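Local coordinates for flagellar hook associated protein type 3 FlgL (Legionella pneumophila subsp. pneumophila, PDB 5YTI) that probably serves as a structural component of the bacterial flagellum, as a hook-associated protein of the flagellin family, at residues Val146-Asn149 and Gln153-Tyr156; Tyr134-Ser139 and Asn181-Ile186. All coordinates share one frame; numbering follows the deposited sequence.

Contact 1. Residues Val146-Asn149 and Gln153-Tyr156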
# COMPACT_ATOMS: atom_id res chain seq x y z
N VAL A 146 17.68 -1.81 6.41
CA VAL A 146 16.95 -3.07 6.51
C VAL A 146 17.79 -4.20 7.08
O VAL A 146 18.87 -4.52 6.53
CB VAL A 146 16.43 -3.51 5.15
CG1 VAL A 146 15.42 -4.64 5.31
CG2 VAL A 146 15.78 -2.34 4.43
N SER A 147 17.29 -4.78 8.17
CA SER A 147 17.90 -5.94 8.82
C SER A 147 16.83 -6.93 9.28
O SER A 147 15.64 -6.64 9.18
CB SER A 147 18.71 -5.50 10.03
OG SER A 147 17.86 -5.03 11.06
N LEU A 148 17.25 -8.07 9.83
CA LEU A 148 16.33 -9.13 10.25
C LEU A 148 16.42 -9.45 11.75
O LEU A 148 17.38 -10.08 12.19
CB LEU A 148 16.62 -10.38 9.40
CG LEU A 148 16.53 -11.82 9.95
CD1 LEU A 148 15.66 -12.70 9.05
CD2 LEU A 148 17.92 -12.43 10.16
N ASN A 149 15.44 -9.03 12.55
CA ASN A 149 15.51 -9.34 13.99
C ASN A 149 15.52 -10.87 14.21
O ASN A 149 15.42 -11.66 13.25
CB ASN A 149 14.44 -8.60 14.82
CG ASN A 149 13.00 -8.89 14.38
OD1 ASN A 149 12.74 -9.77 13.57
ND2 ASN A 149 12.05 -8.13 14.96
N GLN A 153 11.26 -11.77 11.36
CA GLN A 153 10.76 -10.83 10.35
C GLN A 153 11.83 -9.74 10.02
O GLN A 153 12.67 -9.41 10.86
CB GLN A 153 9.41 -10.23 10.80
CG GLN A 153 8.19 -11.09 10.46
CD GLN A 153 7.81 -11.09 8.96
OE1 GLN A 153 8.67 -11.21 8.08
NE2 GLN A 153 6.51 -10.97 8.68
N TYR A 154 11.81 -9.23 8.78
CA TYR A 154 12.63 -8.07 8.36
C TYR A 154 12.04 -6.75 8.78
O TYR A 154 10.88 -6.49 8.47
CB TYR A 154 12.73 -8.00 6.83
CG TYR A 154 13.58 -9.06 6.24
CD1 TYR A 154 13.07 -10.31 5.96
CD2 TYR A 154 14.92 -8.83 5.98
CE1 TYR A 154 13.85 -11.29 5.42
CE2 TYR A 154 15.71 -9.81 5.45
CZ TYR A 154 15.17 -11.04 5.17
OH TYR A 154 15.95 -12.03 4.64
N VAL A 155 12.82 -5.89 9.44
CA VAL A 155 12.34 -4.57 9.90
C VAL A 155 13.14 -3.44 9.25
O VAL A 155 14.19 -3.66 8.67
CB VAL A 155 12.41 -4.37 11.45
CG1 VAL A 155 11.66 -5.48 12.17
CG2 VAL A 155 13.86 -4.29 11.95
N TYR A 156 12.63 -2.22 9.41
CA TYR A 156 13.24 -1.01 8.86
C TYR A 156 13.68 -0.09 10.00
O TYR A 156 12.89 0.31 10.87
CB TYR A 156 12.25 -0.32 7.91
CG TYR A 156 12.74 0.98 7.37
CD1 TYR A 156 13.77 1.03 6.45
CD2 TYR A 156 12.17 2.17 7.77
CE1 TYR A 156 14.23 2.23 5.96
CE2 TYR A 156 12.62 3.39 7.28
CZ TYR A 156 13.65 3.41 6.38
OH TYR A 156 14.11 4.60 5.90

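Contact 2. Residues Tyr134-Ser139 and Asn181-Ile186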
# COMPACT_ATOMS: atom_id res chain seq x y z
N TYR A 134 23.82 5.61 4.06
CA TYR A 134 22.86 4.76 3.35
C TYR A 134 21.85 5.54 2.52
O TYR A 134 21.35 6.55 2.99
CB TYR A 134 22.14 3.86 4.35
CG TYR A 134 23.07 2.88 5.01
CD1 TYR A 134 23.46 1.70 4.36
CD2 TYR A 134 23.59 3.12 6.28
CE1 TYR A 134 24.33 0.80 4.96
CE2 TYR A 134 24.45 2.23 6.89
CZ TYR A 134 24.82 1.07 6.23
OH TYR A 134 25.68 0.19 6.85
N MSE A 135 21.52 5.10 1.30
CA MSE A 135 20.60 5.90 0.46
C MSE A 135 19.16 5.81 0.88
O MSE A 135 18.40 6.75 0.67
CB MSE A 135 20.72 5.72 -1.06
CG MSE A 135 20.57 4.33 -1.64
SE MSE A 135 20.34 4.43 -3.62
CE MSE A 135 22.10 5.07 -4.29
N PHE A 136 18.76 4.71 1.51
CA PHE A 136 17.34 4.51 1.77
C PHE A 136 16.99 4.53 3.25
O PHE A 136 16.01 3.97 3.68
CB PHE A 136 16.88 3.18 1.16
CG PHE A 136 16.97 3.13 -0.33
CD1 PHE A 136 16.32 4.07 -1.11
CD2 PHE A 136 17.66 2.12 -0.96
CE1 PHE A 136 16.38 4.02 -2.49
CE2 PHE A 136 17.72 2.06 -2.34
CZ PHE A 136 17.08 3.01 -3.11
N SER A 137 17.80 5.22 4.03
CA SER A 137 17.59 5.22 5.45
C SER A 137 16.88 6.48 5.96
O SER A 137 16.46 6.53 7.11
CB SER A 137 18.93 5.10 6.15
OG SER A 137 19.82 6.04 5.59
N GLY A 138 16.75 7.49 5.10
CA GLY A 138 16.13 8.75 5.52
C GLY A 138 17.12 9.64 6.22
O GLY A 138 18.29 9.58 5.93
N SER A 139 16.68 10.46 7.16
CA SER A 139 17.63 11.35 7.84
C SER A 139 18.70 10.59 8.62
O SER A 139 19.73 11.16 8.93
CB SER A 139 16.92 12.26 8.82
OG SER A 139 16.92 11.63 10.08
N ASN A 181 9.00 3.65 2.40
CA ASN A 181 8.22 3.84 1.18
C ASN A 181 8.62 2.87 0.07
O ASN A 181 7.76 2.29 -0.55
CB ASN A 181 8.29 5.27 0.67
CG ASN A 181 7.32 5.52 -0.44
OD1 ASN A 181 6.15 5.14 -0.36
ND2 ASN A 181 7.79 6.11 -1.50
N VAL A 182 9.92 2.68 -0.17
CA VAL A 182 10.32 1.91 -1.35
C VAL A 182 10.14 0.41 -1.20
O VAL A 182 9.62 -0.23 -2.09
CB VAL A 182 11.77 2.19 -1.74
CG1 VAL A 182 12.16 1.32 -2.92
CG2 VAL A 182 11.96 3.65 -2.08
N PHE A 183 10.51 -0.14 -0.04
CA PHE A 183 10.59 -1.57 0.15
C PHE A 183 9.59 -2.20 1.11
O PHE A 183 9.29 -3.37 0.96
CB PHE A 183 11.99 -1.93 0.62
CG PHE A 183 13.07 -1.58 -0.37
CD1 PHE A 183 13.34 -2.42 -1.42
CD2 PHE A 183 13.81 -0.43 -0.23
CE1 PHE A 183 14.34 -2.10 -2.33
CE2 PHE A 183 14.80 -0.09 -1.13
CZ PHE A 183 15.07 -0.93 -2.19
N MSE A 184 9.10 -1.48 2.11
CA MSE A 184 8.35 -2.13 3.20
C MSE A 184 6.84 -2.11 3.12
O MSE A 184 6.18 -3.11 3.43
CB MSE A 184 8.74 -1.60 4.57
CG MSE A 184 10.25 -1.40 4.71
SE MSE A 184 11.25 -3.07 5.05
CE MSE A 184 10.06 -3.73 6.48
N ARG A 185 6.25 -1.00 2.75
CA ARG A 185 4.79 -0.91 2.82
C ARG A 185 4.20 -1.07 1.45
O ARG A 185 4.19 -0.13 0.66
CB ARG A 185 4.38 0.43 3.41
CG ARG A 185 5.15 0.83 4.65
CD ARG A 185 5.28 -0.31 5.64
NE ARG A 185 5.83 0.19 6.89
CZ ARG A 185 5.92 -0.53 8.00
NH1 ARG A 185 5.51 -1.80 8.00
NH2 ARG A 185 6.40 0.00 9.11
N ILE A 186 3.74 -2.28 1.16
CA ILE A 186 3.19 -2.65 -0.14
C ILE A 186 2.10 -3.59 0.22
O ILE A 186 2.31 -4.51 1.00
CB ILE A 186 4.21 -3.41 -0.98
CG1 ILE A 186 5.47 -2.58 -1.09
CG2 ILE A 186 3.65 -3.73 -2.34
CD1 ILE A 186 6.47 -3.16 -2.05

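Contact 1. Residues Val146-Asn149 and Gln153-Tyr156
Val155 spreads its two methyl groups over different partners on 146-149. CG1, anti to its carbonyl carbon (chi1 -56°), lies 3.9 Å from Asn149 ND2, the two side chains crossing at about a right angle. Val155 CG2 instead comes within 4.2 Å of Ser147 OG, whose polar partner is Asn157. The backbones of this pair are joined as well: Val155 N donates to Ser147 O at 2.9 Å, and the return bond, Ser147 N to Val155 O, is weak at 3.3 Å. Around this hydrogen-bonded pair the chain forms an antiparallel beta hairpin, flanked by the non-hydrogen-bonded pairs Val146-Tyr156 and Leu148-Tyr154, and its strand axes run at 144° to one another. On the side of the sheet that carries these flanking pairs, Leu148 CB sits over one face of the Tyr154 ring, displaced to its rim, 4.1 Å from Tyr154 CE2. Diagonally across, Val146 CG1 approaches Tyr154 CD2 obliquely at 4.3 Å, while Val146 CG2 meets the edge of the other tyrosine, 4.4 Å from Tyr156 CD1. Leu118 and Leu122 of helix 104-125 pack against Tyr154; Val146 touches Leu122 too and reaches Phe297 of helix 296-307. At the turn end, Asn149 N makes a weak hydrogen bond to Gln153 O.

Contact 2. Residues Tyr134-Ser139 and Asn181-Ile186
The carbonyl O of Phe136 is hydrogen-bonded to the hydroxyl of Tyr156, and backbone bonding between Phe136 and Gly179 ties the same residue to the start of helix 179-184. With its main chain held in this way, Phe136 points its side chain toward the helix and forms a T-shaped (edge-to-face) pair with Phe183. Such a pair illustrates how an irregular loop can be docked on a short helix by very few side chains. The ring centroids are 5.3 Å apart and the planes stand at 74°. Phe183 supplies the edge: its CE2 lies over the rim of the Phe136 face, 3.6 Å from Phe136 CD2. Both phenylalanines carry CG anti to their own carbonyl carbon (chi1 -65° for Phe136), a torsion that sets each CG beside its own backbone N. The opposite face of Phe136 is covered within its own segment by CG of Met135, a selenomethionine, so the ring is sandwiched between an aliphatic chain and an aromatic edge. Val182 acts on both rings. Its CG1 sits against one face of Phe183, and its CG2 approaches Phe136 CE1 obliquely at 4.5 Å. The three touching residues are buried: Phe136 also rests on Glu76 and Ile79 of the long helix 49-96, Val182 on Leu80 of that helix, and Phe183 on Ile296. Beyond the aromatic pair, Arg185 makes a salt bridge to Asp180 of the second subunit. Back at the rings, the second atom of the Phe183 edge, its CZ, lies 4.0 Å from Phe136 CE2.

How the contacts relate
Contact 1 is a local hairpin that lies in sequence between the two segments of contact 2, and the centres of the two are about 12 Å apart. Tyr156 bridges them: its OH lies among the carbonyls of Phe136, Ser137 and Asp159, which must share its single proton. The OH is 3.0 Å from Phe136 O and 3.3 Å from Ser137 O, the latter a probable hydrogen bond. On the helix side, Met184 completes the junction by packing, with its CE 3.5 Å from Tyr154 O and its CG 3.9 Å from Tyr156 CB. The hairpin is thus fastened to both segments of contact 2, one through polar bonds and the other through the selenomethionine. Residues of both contacts also touch the second subunit.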